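Local coordinates for protein PrgZ (Enterococcus faecalis, PDB 4FAJ) that binds peptide pheromone outside the cell as a membrane-anchored substrate-binding protein and probably delivers it to a peptide transporter, at residues Asn240-Glu245 with Lys252-Lys257; Thr314-Thr319 with Val546-Ile551; Lys336-Ala341 with Asp399-Glu404; Phe483-Pro488 with Asn498-Leu503. One frame throughout, in Å; residues are numbered along the deposited sequence.

Contact 1 (Asn240-Glu245 with Lys252-Lys257)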
loop_
_atom_site.group_PDB
_atom_site.type_symbol
_atom_site.label_atom_id
_atom_site.label_comp_id
_atom_site.label_asym_id
_atom_site.label_seq_id
_atom_site.Cartn_x
_atom_site.Cartn_y
_atom_site.Cartn_z
ATOM N N ASN A 240 -3.861 -20.014 -9.538
ATOM C CA ASN A 240 -5.103 -19.525 -10.126
ATOM C C ASN A 240 -6.072 -19.192 -9.001
ATOM O O ASN A 240 -6.030 -19.811 -7.951
ATOM C CB ASN A 240 -5.769 -20.599 -10.991
ATOM C CG ASN A 240 -5.034 -20.874 -12.283
ATOM O OD1 ASN A 240 -4.366 -20.008 -12.832
ATOM N ND2 ASN A 240 -5.198 -22.096 -12.800
ATOM N N LEU A 241 -6.950 -18.228 -9.209
ATOM C CA LEU A 241 -8.000 -17.948 -8.215
ATOM C C LEU A 241 -9.150 -18.893 -8.516
ATOM O O LEU A 241 -9.798 -18.758 -9.555
ATOM C CB LEU A 241 -8.454 -16.495 -8.280
ATOM C CG LEU A 241 -9.573 -16.092 -7.303
ATOM C CD1 LEU A 241 -9.111 -16.189 -5.857
ATOM C CD2 LEU A 241 -10.074 -14.682 -7.609
ATOM N N THR A 242 -9.374 -19.871 -7.638
ATOM C CA THR A 242 -10.364 -20.932 -7.895
ATOM C C THR A 242 -11.665 -20.797 -7.086
ATOM O O THR A 242 -12.669 -21.410 -7.438
ATOM C CB THR A 242 -9.750 -22.347 -7.694
ATOM O OG1 THR A 242 -9.081 -22.421 -6.429
ATOM C CG2 THR A 242 -8.737 -22.656 -8.807
ATOM N N ASN A 243 -11.657 -19.994 -6.020
ATOM C CA ASN A 243 -12.859 -19.792 -5.199
ATOM C C ASN A 243 -12.879 -18.395 -4.592
ATOM O O ASN A 243 -12.036 -18.070 -3.765
ATOM C CB ASN A 243 -12.904 -20.843 -4.081
ATOM C CG ASN A 243 -14.276 -20.986 -3.454
ATOM O OD1 ASN A 243 -15.087 -20.061 -3.463
ATOM N ND2 ASN A 243 -14.544 -22.170 -2.900
ATOM N N LEU A 244 -13.817 -17.563 -5.036
ATOM C CA LEU A 244 -14.019 -16.225 -4.469
ATOM C C LEU A 244 -15.425 -15.783 -4.857
ATOM O O LEU A 244 -15.676 -15.433 -6.009
ATOM C CB LEU A 244 -12.977 -15.206 -4.969
ATOM C CG LEU A 244 -12.834 -13.932 -4.119
ATOM C CD1 LEU A 244 -11.664 -13.069 -4.590
ATOM C CD2 LEU A 244 -14.068 -13.097 -4.110
ATOM N N GLU A 245 -16.337 -15.807 -3.892
ATOM C CA GLU A 245 -17.757 -15.606 -4.195
ATOM C C GLU A 245 -18.113 -14.173 -4.565
ATOM O O GLU A 245 -18.857 -13.944 -5.519
ATOM C CB GLU A 245 -18.624 -16.071 -3.026
ATOM C CG GLU A 245 -18.635 -17.578 -2.856
ATOM C CD GLU A 245 -19.797 -18.057 -2.010
ATOM O OE1 GLU A 245 -20.298 -17.273 -1.166
ATOM O OE2 GLU A 245 -20.210 -19.221 -2.194
ATOM N N LYS A 252 -13.684 -15.463 2.760
ATOM C CA LYS A 252 -12.893 -16.646 2.408
ATOM C C LYS A 252 -12.585 -16.667 0.926
ATOM O O LYS A 252 -13.418 -16.275 0.117
ATOM C CB LYS A 252 -13.695 -17.909 2.675
ATOM C CG LYS A 252 -13.973 -18.190 4.088
ATOM C CD LYS A 252 -14.727 -19.505 4.185
ATOM C CE LYS A 252 -14.878 -19.925 5.621
ATOM N NZ LYS A 252 -15.638 -18.942 6.400
ATOM N N TRP A 253 -11.391 -17.136 0.573
ATOM C CA TRP A 253 -11.087 -17.477 -0.811
ATOM C C TRP A 253 -9.991 -18.531 -0.891
ATOM O O TRP A 253 -9.268 -18.786 0.090
ATOM C CB TRP A 253 -10.756 -16.230 -1.648
ATOM C CG TRP A 253 -9.648 -15.396 -1.129
ATOM C CD1 TRP A 253 -8.335 -15.463 -1.490
ATOM C CD2 TRP A 253 -9.747 -14.347 -0.168
ATOM N NE1 TRP A 253 -7.606 -14.526 -0.805
ATOM C CE2 TRP A 253 -8.448 -13.832 0.022
ATOM C CE3 TRP A 253 -10.806 -13.797 0.562
ATOM C CZ2 TRP A 253 -8.183 -12.784 0.900
ATOM C CZ3 TRP A 253 -10.539 -12.766 1.446
ATOM C CH2 TRP A 253 -9.243 -12.265 1.601
ATOM N N THR A 254 -9.883 -19.157 -2.057
ATOM C CA THR A 254 -8.899 -20.214 -2.298
ATOM C C THR A 254 -8.173 -19.988 -3.626
ATOM O O THR A 254 -8.792 -19.610 -4.631
ATOM C CB THR A 254 -9.575 -21.622 -2.344
ATOM O OG1 THR A 254 -10.198 -21.917 -1.079
ATOM C CG2 THR A 254 -8.543 -22.707 -2.678
ATOM N N ILE A 255 -6.855 -20.204 -3.620
ATOM C CA ILE A 255 -6.061 -20.205 -4.847
ATOM C C ILE A 255 -5.434 -21.583 -4.996
ATOM O O ILE A 255 -5.162 -22.258 -4.005
ATOM C CB ILE A 255 -4.975 -19.078 -4.868
ATOM C CG1 ILE A 255 -3.855 -19.368 -3.851
ATOM C CG2 ILE A 255 -5.631 -17.717 -4.600
ATOM C CD1 ILE A 255 -2.797 -18.230 -3.679
ATOM N N SER A 256 -5.212 -21.997 -6.243
ATOM C CA SER A 256 -4.732 -23.343 -6.537
ATOM C C SER A 256 -3.606 -23.276 -7.565
ATOM O O SER A 256 -3.588 -22.383 -8.412
ATOM C CB SER A 256 -5.880 -24.194 -7.081
ATOM O OG SER A 256 -6.931 -24.287 -6.137
ATOM N N LYS A 257 -2.688 -24.232 -7.516
ATOM C CA LYS A 257 -1.545 -24.213 -8.419
ATOM C C LYS A 257 -1.969 -24.087 -9.885
ATOM O O LYS A 257 -2.826 -24.826 -10.355
ATOM C CB LYS A 257 -0.672 -25.460 -8.243
ATOM C CG LYS A 257 0.546 -25.455 -9.170
ATOM C CD LYS A 257 1.491 -26.618 -8.889
ATOM C CE LYS A 257 2.437 -26.837 -10.060
ATOM N NZ LYS A 257 3.676 -27.575 -9.675
HETATM O O HOH W 1 -5.517 -24.093 -10.824
HETATM O O HOH W 2 -15.565 -17.126 -1.288
#
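Lys-252 enters the pairing through its carbonyl: a water donates to Lys-252 O and accepts from the N-H of Glu-245 in the turn, beyond the last direct backbone bond. Trp-253 follows, with CG in the crowded position between backbone N and carbonyl carbon (chi1 56°); Trp-253 CB meets Leu-244 CG at 4.0 Å, both side chains pointing the same way, while the indole continues onto Phe-274 of the next strand. Thr-254 is where the register slips. Thr-254 N donates to Asn-243 O on a lone pair (3.0 Å), and Thr-254 O accepts from both Thr-242 N at 3.1 Å and Asn-243 N at 3.2 Å. Ile-255 and Leu-241 form a non-hydrogen-bonded pair; Ile-255 CG2 lies 4.0 Å from Leu-241 CD1, crossing at about a right angle. At Ser-256 the ladder closes through a nearly straight bond from Asn-240 N to Ser-256 O (2.6 Å, 168°) and the return bond from Ser-256 N. Ser-256 OG lies 2.9 Å from Thr-242 OG1, a hydroxyl pair bonded across the strands. A water donates to Lys-257 O and accepts from Asn-240 ND2. Thr-242 and Asn-243 face the single residue Thr-254, a classic beta bulge in the hairpin of strands 239-243 and 252-257.

Contact 2 (Thr314-Thr319 with Val546-Ile551)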
loop_
_atom_site.group_PDB
_atom_site.type_symbol
_atom_site.label_atom_id
_atom_site.label_comp_id
_atom_site.label_asym_id
_atom_site.label_seq_id
_atom_site.Cartn_x
_atom_site.Cartn_y
_atom_site.Cartn_z
ATOM N N THR A 314 7.868 -8.474 12.468
ATOM C CA THR A 314 8.646 -7.998 11.332
ATOM C C THR A 314 8.224 -6.564 11.044
ATOM O O THR A 314 7.037 -6.303 10.846
ATOM C CB THR A 314 8.399 -8.864 10.080
ATOM O OG1 THR A 314 8.522 -10.251 10.412
ATOM C CG2 THR A 314 9.416 -8.506 8.950
ATOM N N LEU A 315 9.185 -5.640 11.040
ATOM C CA LEU A 315 8.897 -4.214 10.868
ATOM C C LEU A 315 8.658 -3.915 9.401
ATOM O O LEU A 315 9.434 -4.342 8.549
ATOM C CB LEU A 315 10.059 -3.351 11.384
ATOM C CG LEU A 315 9.833 -1.838 11.407
ATOM C CD1 LEU A 315 8.741 -1.484 12.418
ATOM C CD2 LEU A 315 11.138 -1.099 11.739
ATOM N N MET A 316 7.573 -3.199 9.113
ATOM C CA MET A 316 7.169 -2.894 7.740
ATOM C C MET A 316 7.445 -1.428 7.386
ATOM O O MET A 316 7.469 -0.575 8.265
ATOM C CB MET A 316 5.686 -3.148 7.573
ATOM C CG MET A 316 5.233 -4.564 7.865
ATOM S SD MET A 316 5.648 -5.691 6.516
ATOM C CE MET A 316 6.930 -6.655 7.287
ATOM N N ALA A 317 7.618 -1.152 6.087
ATOM C CA ALA A 317 7.774 0.225 5.573
ATOM C C ALA A 317 6.390 0.849 5.389
ATOM O O ALA A 317 5.956 1.159 4.272
ATOM C CB ALA A 317 8.567 0.226 4.248
ATOM N N ASN A 318 5.708 1.051 6.514
ATOM C CA ASN A 318 4.269 1.295 6.523
ATOM C C ASN A 318 3.968 2.265 7.668
ATOM O O ASN A 318 4.194 1.940 8.822
ATOM C CB ASN A 318 3.590 -0.078 6.677
ATOM C CG ASN A 318 2.056 -0.047 6.774
ATOM O OD1 ASN A 318 1.461 -1.091 7.093
ATOM N ND2 ASN A 318 1.411 1.089 6.471
ATOM N N THR A 319 3.504 3.468 7.328
ATOM C CA THR A 319 3.132 4.470 8.316
ATOM C C THR A 319 1.599 4.561 8.375
ATOM O O THR A 319 0.945 4.684 7.335
ATOM C CB THR A 319 3.708 5.850 7.945
ATOM O OG1 THR A 319 5.148 5.783 7.920
ATOM C CG2 THR A 319 3.253 6.933 8.955
ATOM N N VAL A 546 8.146 -19.097 2.672
ATOM C CA VAL A 546 7.265 -17.999 2.304
ATOM C C VAL A 546 8.124 -16.741 2.318
ATOM O O VAL A 546 8.830 -16.500 3.290
ATOM C CB VAL A 546 6.127 -17.850 3.296
ATOM C CG1 VAL A 546 5.354 -16.594 3.008
ATOM C CG2 VAL A 546 5.226 -19.102 3.236
ATOM N N LEU A 547 8.054 -15.943 1.258
ATOM C CA LEU A 547 8.810 -14.695 1.188
ATOM C C LEU A 547 7.928 -13.568 1.759
ATOM O O LEU A 547 6.804 -13.381 1.315
ATOM C CB LEU A 547 9.193 -14.395 -0.259
ATOM C CG LEU A 547 10.644 -14.100 -0.570
ATOM C CD1 LEU A 547 11.513 -15.296 -0.158
ATOM C CD2 LEU A 547 10.811 -13.793 -2.055
ATOM N N MET A 548 8.433 -12.844 2.748
ATOM C CA MET A 548 7.711 -11.720 3.348
ATOM C C MET A 548 8.467 -10.426 3.018
ATOM O O MET A 548 9.671 -10.362 3.227
ATOM C CB MET A 548 7.621 -11.918 4.861
ATOM C CG MET A 548 6.737 -10.910 5.584
ATOM S SD MET A 548 6.667 -11.206 7.368
ATOM C CE MET A 548 5.386 -10.065 7.836
ATOM N N HIS A 549 7.772 -9.412 2.496
ATOM C CA HIS A 549 8.409 -8.176 2.049
ATOM C C HIS A 549 7.975 -6.999 2.927
ATOM O O HIS A 549 6.778 -6.841 3.205
ATOM C CB HIS A 549 8.032 -7.879 0.592
ATOM C CG HIS A 549 8.447 -8.943 -0.379
ATOM N ND1 HIS A 549 9.760 -9.139 -0.748
ATOM C CD2 HIS A 549 7.719 -9.840 -1.085
ATOM C CE1 HIS A 549 9.828 -10.133 -1.618
ATOM N NE2 HIS A 549 8.605 -10.570 -1.848
ATOM N N SER A 550 8.928 -6.167 3.349
ATOM C CA SER A 550 8.605 -4.930 4.087
ATOM C C SER A 550 8.124 -3.785 3.159
ATOM O O SER A 550 7.600 -2.765 3.634
ATOM C CB SER A 550 9.803 -4.473 4.903
ATOM O OG SER A 550 10.923 -4.277 4.063
ATOM N N ILE A 551 8.321 -3.958 1.854
ATOM C CA ILE A 551 7.787 -3.058 0.826
ATOM C C ILE A 551 6.993 -3.852 -0.230
ATOM O O ILE A 551 7.248 -5.039 -0.448
ATOM C CB ILE A 551 8.901 -2.245 0.096
ATOM C CG1 ILE A 551 9.810 -3.154 -0.737
ATOM C CG2 ILE A 551 9.736 -1.439 1.072
ATOM C CD1 ILE A 551 10.878 -2.388 -1.535
#
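The side chain of Met-316 bends back from its strand to lie against the chain at 548-550. From CB, CG stands anti to the carbonyl carbon, and a further bend at chi2 (-76°) brings the sulfur round to the other segment. There Met-316 SD comes within 3.7 Å of His-549 O and 3.9 Å of Ser-550 CA. A second bend, at chi3, carries the methyl further: Met-316 CE rests 3.8 Å from Met-548 CE, the two thioethers crossing at about a right angle. Met-548 has the contrasting shape, with CG anti to the backbone N and the chain extended beyond it, and so reaches across to Thr-314 tip to tip, with Met-548 SD 3.7 Å from Thr-314 OG1. One methionine is thus folded and the other straight, and their methyls meet between the two segments.

Past the sulfurs, a single backbone hydrogen bond joins the segments. Ala-317 N donates to Ser-550 O at 2.9 Å, approaching in the carbonyl plane on a lone pair. Close by, Ala-317 CB packs on Ile-551 CG2 at 3.8 Å. The touching parts run in nearly the same direction, yet this one bond makes no ladder; the regular backbone partners of 314-316 lie on strand 528-539. Beyond the corner, Asn-318 ND2 hydrogen-bonds a polar side chain of the bound peptide, which places the contact beside the binding site. Ala-317 itself, with phi/psi of -83°/66°, is the centre of an inverse gamma turn.

Contact 3 (Lys336-Ala341 with Asp399-Glu404)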
loop_
_atom_site.group_PDB
_atom_site.type_symbol
_atom_site.label_atom_id
_atom_site.label_comp_id
_atom_site.label_asym_id
_atom_site.label_seq_id
_atom_site.Cartn_x
_atom_site.Cartn_y
_atom_site.Cartn_z
ATOM N N LYS A 336 -4.663 25.781 10.706
ATOM C CA LYS A 336 -3.347 25.162 10.933
ATOM C C LYS A 336 -3.079 24.873 12.416
ATOM O O LYS A 336 -2.495 23.851 12.743
ATOM C CB LYS A 336 -2.220 26.033 10.353
ATOM C CG LYS A 336 -0.887 25.297 10.228
ATOM C CD LYS A 336 0.211 26.163 9.594
ATOM C CE LYS A 336 0.037 26.248 8.080
ATOM N NZ LYS A 336 1.143 26.977 7.406
ATOM N N ASN A 337 -3.510 25.762 13.309
ATOM C CA ASN A 337 -3.330 25.528 14.753
ATOM C C ASN A 337 -4.087 24.301 15.291
ATOM O O ASN A 337 -3.597 23.603 16.183
ATOM C CB ASN A 337 -3.675 26.781 15.567
ATOM C CG ASN A 337 -2.698 27.931 15.323
ATOM O OD1 ASN A 337 -1.481 27.744 15.323
ATOM N ND2 ASN A 337 -3.233 29.122 15.115
ATOM N N VAL A 338 -5.279 24.044 14.752
ATOM C CA VAL A 338 -6.028 22.848 15.110
ATOM C C VAL A 338 -5.208 21.619 14.716
ATOM O O VAL A 338 -5.016 20.714 15.532
ATOM C CB VAL A 338 -7.422 22.802 14.425
ATOM C CG1 VAL A 338 -8.080 21.435 14.628
ATOM C CG2 VAL A 338 -8.312 23.922 14.951
ATOM N N ARG A 339 -4.699 21.604 13.484
ATOM C CA ARG A 339 -3.924 20.457 12.992
ATOM C C ARG A 339 -2.679 20.212 13.860
ATOM O O ARG A 339 -2.388 19.083 14.233
ATOM C CB ARG A 339 -3.538 20.648 11.521
ATOM C CG ARG A 339 -4.737 20.735 10.565
ATOM C CD ARG A 339 -4.337 20.511 9.120
ATOM N NE ARG A 339 -3.322 21.471 8.680
ATOM C CZ ARG A 339 -3.581 22.671 8.159
ATOM N NH1 ARG A 339 -4.835 23.099 8.001
ATOM N NH2 ARG A 339 -2.581 23.461 7.805
ATOM N N LYS A 340 -1.981 21.283 14.221
ATOM C CA LYS A 340 -0.802 21.166 15.078
ATOM C C LYS A 340 -1.168 20.702 16.479
ATOM O O LYS A 340 -0.432 19.920 17.079
ATOM C CB LYS A 340 -0.040 22.495 15.125
ATOM C CG LYS A 340 0.594 22.839 13.798
ATOM C CD LYS A 340 1.310 24.190 13.854
ATOM C CE LYS A 340 2.069 24.456 12.562
ATOM N NZ LYS A 340 2.623 25.844 12.538
ATOM N N ALA A 341 -2.305 21.166 16.999
ATOM C CA ALA A 341 -2.800 20.669 18.291
ATOM C C ALA A 341 -3.024 19.157 18.245
ATOM O O ALA A 341 -2.649 18.450 19.168
ATOM C CB ALA A 341 -4.075 21.378 18.694
ATOM N N ASP A 399 -5.843 26.395 22.327
ATOM C CA ASP A 399 -6.296 27.685 22.857
ATOM C C ASP A 399 -6.124 28.802 21.825
ATOM O O ASP A 399 -6.980 29.676 21.695
ATOM C CB ASP A 399 -5.565 28.045 24.163
ATOM C CG ASP A 399 -6.031 27.210 25.353
ATOM O OD1 ASP A 399 -7.145 26.632 25.302
ATOM O OD2 ASP A 399 -5.289 27.126 26.356
ATOM N N LYS A 400 -5.022 28.756 21.080
ATOM C CA LYS A 400 -4.787 29.700 19.998
ATOM C C LYS A 400 -5.850 29.540 18.896
ATOM O O LYS A 400 -6.399 30.524 18.412
ATOM C CB LYS A 400 -3.367 29.501 19.437
ATOM C CG LYS A 400 -2.935 30.500 18.379
ATOM C CD LYS A 400 -1.530 30.167 17.849
ATOM C CE LYS A 400 -0.410 30.839 18.620
ATOM N NZ LYS A 400 0.215 31.921 17.799
ATOM N N ALA A 401 -6.159 28.298 18.533
ATOM C CA ALA A 401 -7.162 28.021 17.499
ATOM C C ALA A 401 -8.559 28.517 17.871
ATOM O O ALA A 401 -9.272 29.057 17.029
ATOM C CB ALA A 401 -7.210 26.537 17.189
ATOM N N LYS A 402 -8.948 28.331 19.128
ATOM C CA LYS A 402 -10.268 28.763 19.598
ATOM C C LYS A 402 -10.508 30.245 19.334
ATOM O O LYS A 402 -11.626 30.645 19.009
ATOM C CB LYS A 402 -10.424 28.506 21.087
ATOM C CG LYS A 402 -10.704 27.082 21.487
ATOM C CD LYS A 402 -11.146 27.086 22.943
ATOM C CE LYS A 402 -10.595 25.931 23.734
ATOM N NZ LYS A 402 -10.615 26.258 25.186
ATOM N N LYS A 403 -9.458 31.051 19.466
ATOM C CA LYS A 403 -9.556 32.485 19.205
ATOM C C LYS A 403 -9.830 32.812 17.733
ATOM O O LYS A 403 -10.289 33.911 17.418
ATOM C CB LYS A 403 -8.284 33.216 19.642
ATOM C CG LYS A 403 -7.904 33.038 21.109
ATOM C CD LYS A 403 -6.978 34.165 21.577
ATOM C CE LYS A 403 -5.954 33.700 22.611
ATOM N NZ LYS A 403 -6.528 32.809 23.655
ATOM N N GLU A 404 -9.540 31.864 16.842
ATOM C CA GLU A 404 -9.657 32.065 15.396
ATOM C C GLU A 404 -10.908 31.445 14.777
ATOM O O GLU A 404 -11.196 31.715 13.619
ATOM C CB GLU A 404 -8.416 31.490 14.692
ATOM C CG GLU A 404 -7.094 32.140 15.115
ATOM C CD GLU A 404 -5.861 31.396 14.613
ATOM O OE1 GLU A 404 -5.929 30.172 14.350
ATOM O OE2 GLU A 404 -4.803 32.045 14.498
HETATM O O HOH W 3 0.512 29.338 15.559
HETATM O O HOH W 4 -2.227 31.779 14.106
#
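This is a small, mixed polar and apolar contact between two helix ends, the start of helix 336-345 and the last turn of helix 391-402 with the residues after it. It buries 204 Å² in total, about 32 Å from the centre of the chain and away from the zinc sites.

Asn-337 has the largest share. With CG anti to the carbonyl carbon (chi1 -67°), its amide reaches between Lys-400 and Glu-404. Asn-337 ND2 donates to Glu-404 OE1 over 3.0 Å; the acceptor lies close to the amide plane, only 12° out of it, whereas the donor meets the carboxylate from above its plane. The two flat groups are turned 27° apart. A water reinforces the link, accepting from Asn-337 ND2 and donating to Glu-404 OE2. Another water donates to Asn-337 OD1 at 2.6 Å. The aliphatic part of Lys-400 crosses the amide obliquely, with Lys-400 CD 3.4 Å from Asn-337 ND2.

The apolar side is built on Ala-401, whose CB touches Val-338 CG2 at 3.6 Å and Asn-337 CB at 3.9 Å. Glu-404 OE1 also accepts from Asn-335 ND2, while Asn-335 OD1 accepts from the backbone N of Val-338. The carboxylate therefore bonds Asn-335, just before helix 336-345, and Asn-337 in its first turn. The whole is a peripheral helix-helix contact, with the Ala-401 to Val-338 touch beside the Asn-337 to Glu-404 bond.

Contact 4 (Phe483-Pro488 with Asn498-Leu503)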
loop_
_atom_site.group_PDB
_atom_site.type_symbol
_atom_site.label_atom_id
_atom_site.label_comp_id
_atom_site.label_asym_id
_atom_site.label_seq_id
_atom_site.Cartn_x
_atom_site.Cartn_y
_atom_site.Cartn_z
ATOM N N PHE A 483 1.204 13.273 -1.210
ATOM C CA PHE A 483 0.762 14.569 -0.739
ATOM C C PHE A 483 0.920 15.676 -1.772
ATOM O O PHE A 483 0.684 16.850 -1.464
ATOM C CB PHE A 483 1.443 14.872 0.605
ATOM C CG PHE A 483 1.192 13.785 1.607
ATOM C CD1 PHE A 483 -0.058 13.664 2.205
ATOM C CD2 PHE A 483 2.148 12.810 1.852
ATOM C CE1 PHE A 483 -0.326 12.616 3.090
ATOM C CE2 PHE A 483 1.886 11.768 2.730
ATOM C CZ PHE A 483 0.652 11.672 3.345
ATOM N N GLU A 484 1.305 15.305 -2.990
ATOM C CA GLU A 484 1.324 16.243 -4.100
ATOM C C GLU A 484 -0.103 16.685 -4.424
ATOM O O GLU A 484 -1.050 15.897 -4.307
ATOM C CB GLU A 484 1.985 15.599 -5.315
ATOM C CG GLU A 484 1.549 16.154 -6.644
ATOM C CD GLU A 484 1.888 15.212 -7.775
ATOM O OE1 GLU A 484 0.949 14.589 -8.334
ATOM O OE2 GLU A 484 3.092 15.076 -8.082
ATOM N N THR A 485 -0.244 17.944 -4.829
ATOM C CA THR A 485 -1.539 18.587 -4.972
ATOM C C THR A 485 -2.664 17.734 -5.555
ATOM O O THR A 485 -3.661 17.496 -4.879
ATOM C CB THR A 485 -1.416 19.926 -5.728
ATOM O OG1 THR A 485 -0.805 20.881 -4.858
ATOM C CG2 THR A 485 -2.790 20.447 -6.157
ATOM N N ASN A 486 -2.581 17.266 -6.782
ATOM C CA ASN A 486 -3.772 16.495 -7.211
ATOM C C ASN A 486 -3.518 14.989 -7.327
ATOM O O ASN A 486 -4.095 14.318 -8.173
ATOM C CB ASN A 486 -4.447 17.125 -8.440
ATOM C CG ASN A 486 -5.229 18.405 -8.096
ATOM O OD1 ASN A 486 -6.032 18.446 -7.149
ATOM N ND2 ASN A 486 -5.001 19.453 -8.871
ATOM N N SER A 487 -2.687 14.460 -6.428
ATOM C CA SER A 487 -2.464 13.014 -6.343
ATOM C C SER A 487 -3.747 12.268 -5.917
ATOM O O SER A 487 -4.424 12.683 -4.983
ATOM C CB SER A 487 -1.339 12.696 -5.359
ATOM O OG SER A 487 -1.347 11.320 -4.995
ATOM N N PRO A 488 -4.067 11.149 -6.588
ATOM C CA PRO A 488 -5.230 10.332 -6.194
ATOM C C PRO A 488 -5.190 9.817 -4.751
ATOM O O PRO A 488 -6.238 9.528 -4.170
ATOM C CB PRO A 488 -5.156 9.139 -7.153
ATOM C CG PRO A 488 -4.430 9.622 -8.312
ATOM C CD PRO A 488 -3.415 10.603 -7.791
ATOM N N ASN A 498 5.058 24.666 -3.230
ATOM C CA ASN A 498 6.495 24.557 -2.992
ATOM C C ASN A 498 6.896 23.125 -2.634
ATOM O O ASN A 498 7.964 22.659 -3.064
ATOM C CB ASN A 498 6.898 25.574 -1.941
ATOM C CG ASN A 498 6.333 26.934 -2.255
ATOM O OD1 ASN A 498 6.506 27.446 -3.366
ATOM N ND2 ASN A 498 5.590 27.489 -1.321
ATOM N N TYR A 499 6.030 22.419 -1.890
ATOM C CA TYR A 499 6.184 20.976 -1.652
ATOM C C TYR A 499 6.183 20.215 -2.978
ATOM O O TYR A 499 7.069 19.407 -3.217
ATOM C CB TYR A 499 5.070 20.448 -0.727
ATOM C CG TYR A 499 5.065 18.967 -0.452
ATOM C CD1 TYR A 499 5.709 18.446 0.676
ATOM C CD2 TYR A 499 4.391 18.081 -1.288
ATOM C CE1 TYR A 499 5.691 17.085 0.951
ATOM C CE2 TYR A 499 4.373 16.706 -1.021
ATOM C CZ TYR A 499 5.027 16.221 0.101
ATOM O OH TYR A 499 5.029 14.886 0.391
ATOM N N ASP A 500 5.205 20.505 -3.842
ATOM C CA ASP A 500 5.084 19.860 -5.147
ATOM C C ASP A 500 6.402 19.954 -5.944
ATOM O O ASP A 500 6.841 18.971 -6.565
ATOM C CB ASP A 500 3.949 20.496 -5.975
ATOM C CG ASP A 500 2.554 20.255 -5.396
ATOM O OD1 ASP A 500 2.368 19.356 -4.541
ATOM O OD2 ASP A 500 1.621 20.983 -5.808
ATOM N N GLU A 501 7.032 21.128 -5.901
ATOM C CA GLU A 501 8.235 21.404 -6.683
ATOM C C GLU A 501 9.461 20.683 -6.111
ATOM O O GLU A 501 10.248 20.138 -6.874
ATOM C CB GLU A 501 8.462 22.922 -6.806
ATOM C CG GLU A 501 9.791 23.361 -7.422
ATOM C CD GLU A 501 10.019 22.898 -8.851
ATOM O OE1 GLU A 501 9.061 22.472 -9.538
ATOM O OE2 GLU A 501 11.186 22.983 -9.297
ATOM N N LEU A 502 9.606 20.666 -4.783
ATOM C CA LEU A 502 10.693 19.891 -4.117
ATOM C C LEU A 502 10.705 18.420 -4.526
ATOM O O LEU A 502 11.777 17.830 -4.728
ATOM C CB LEU A 502 10.589 20.000 -2.587
ATOM C CG LEU A 502 10.968 21.357 -1.999
ATOM C CD1 LEU A 502 10.489 21.483 -0.542
ATOM C CD2 LEU A 502 12.493 21.642 -2.143
ATOM N N LEU A 503 9.517 17.838 -4.684
ATOM C CA LEU A 503 9.389 16.462 -5.160
ATOM C C LEU A 503 9.999 16.216 -6.541
ATOM O O LEU A 503 10.293 15.073 -6.870
ATOM C CB LEU A 503 7.917 16.036 -5.219
ATOM C CG LEU A 503 7.088 16.077 -3.936
ATOM C CD1 LEU A 503 5.733 15.407 -4.175
ATOM C CD2 LEU A 503 7.829 15.416 -2.800
HETATM O O HOH W 5 1.176 19.674 -2.013
HETATM O O HOH W 6 5.224 17.379 -8.015
#
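The side chains of Asp-500 and Thr-485 cross at about a right angle, and two hydrogen bonds fix that orientation. With CG anti to the carbonyl carbon (chi1 -67°), Asp-500 brings both oxygens to one residue of the loop. Asp-500 OD2 receives Thr-485 OG1 on the syn lone pair at 2.6 Å. Asp-500 OD1 receives Thr-485 N at 3.0 Å, from above the carboxylate plane (33° out of it). One acid thus holds both the backbone and the hydroxyl of a threonine, while the hydroxyl has a further partner in Ser-495 OG. In the conformer described, Glu-484 turns its carboxylate perpendicular to that of Asp-500; a water donating to Glu-484 OE2 and Asp-500 O bridges the segments.

Alongside, Tyr-499 and Phe-483 cross obliquely. Tyr-499 OH sits at the edge of the phenylalanine ring, 3.6 Å from Phe-483 CB, and Tyr-499 CE2 is 3.8 Å from the same CB. Leu-503 CD1 adds an apolar touch on Glu-484 CB at 3.9 Å.

The contact ties helix 497-502 to the loop following helix 477-480: Tyr-499 OH bonds Leu-480 O, Leu-503 lies on helix 477-480, and the side chains of Phe-483 and Tyr-499 touch Leu-521 of helix 510-524.

In the fold
Along the chain contact 1 comes first, complete before the others open, whereas contact 2 closes a long loop inside which contacts 3 and 4 follow in series. None touches another. Contacts 1 and 2 have centres 24 Å apart; contact 1 belongs to the four-stranded mixed sheet, and contact 2 brings a C-terminal stretch against strand 311-324 of the seven-stranded sheet. Contact 3 joins two helices and contact 4 a loop and a helix, their centres 25 Å apart; both lie across the chain's centre from contact 1, at 51 and 39 Å between contact centres. Contact 2, 11 Å from the chain's centre, is the most central and adjoins the bound peptide, while the other three lie farther out.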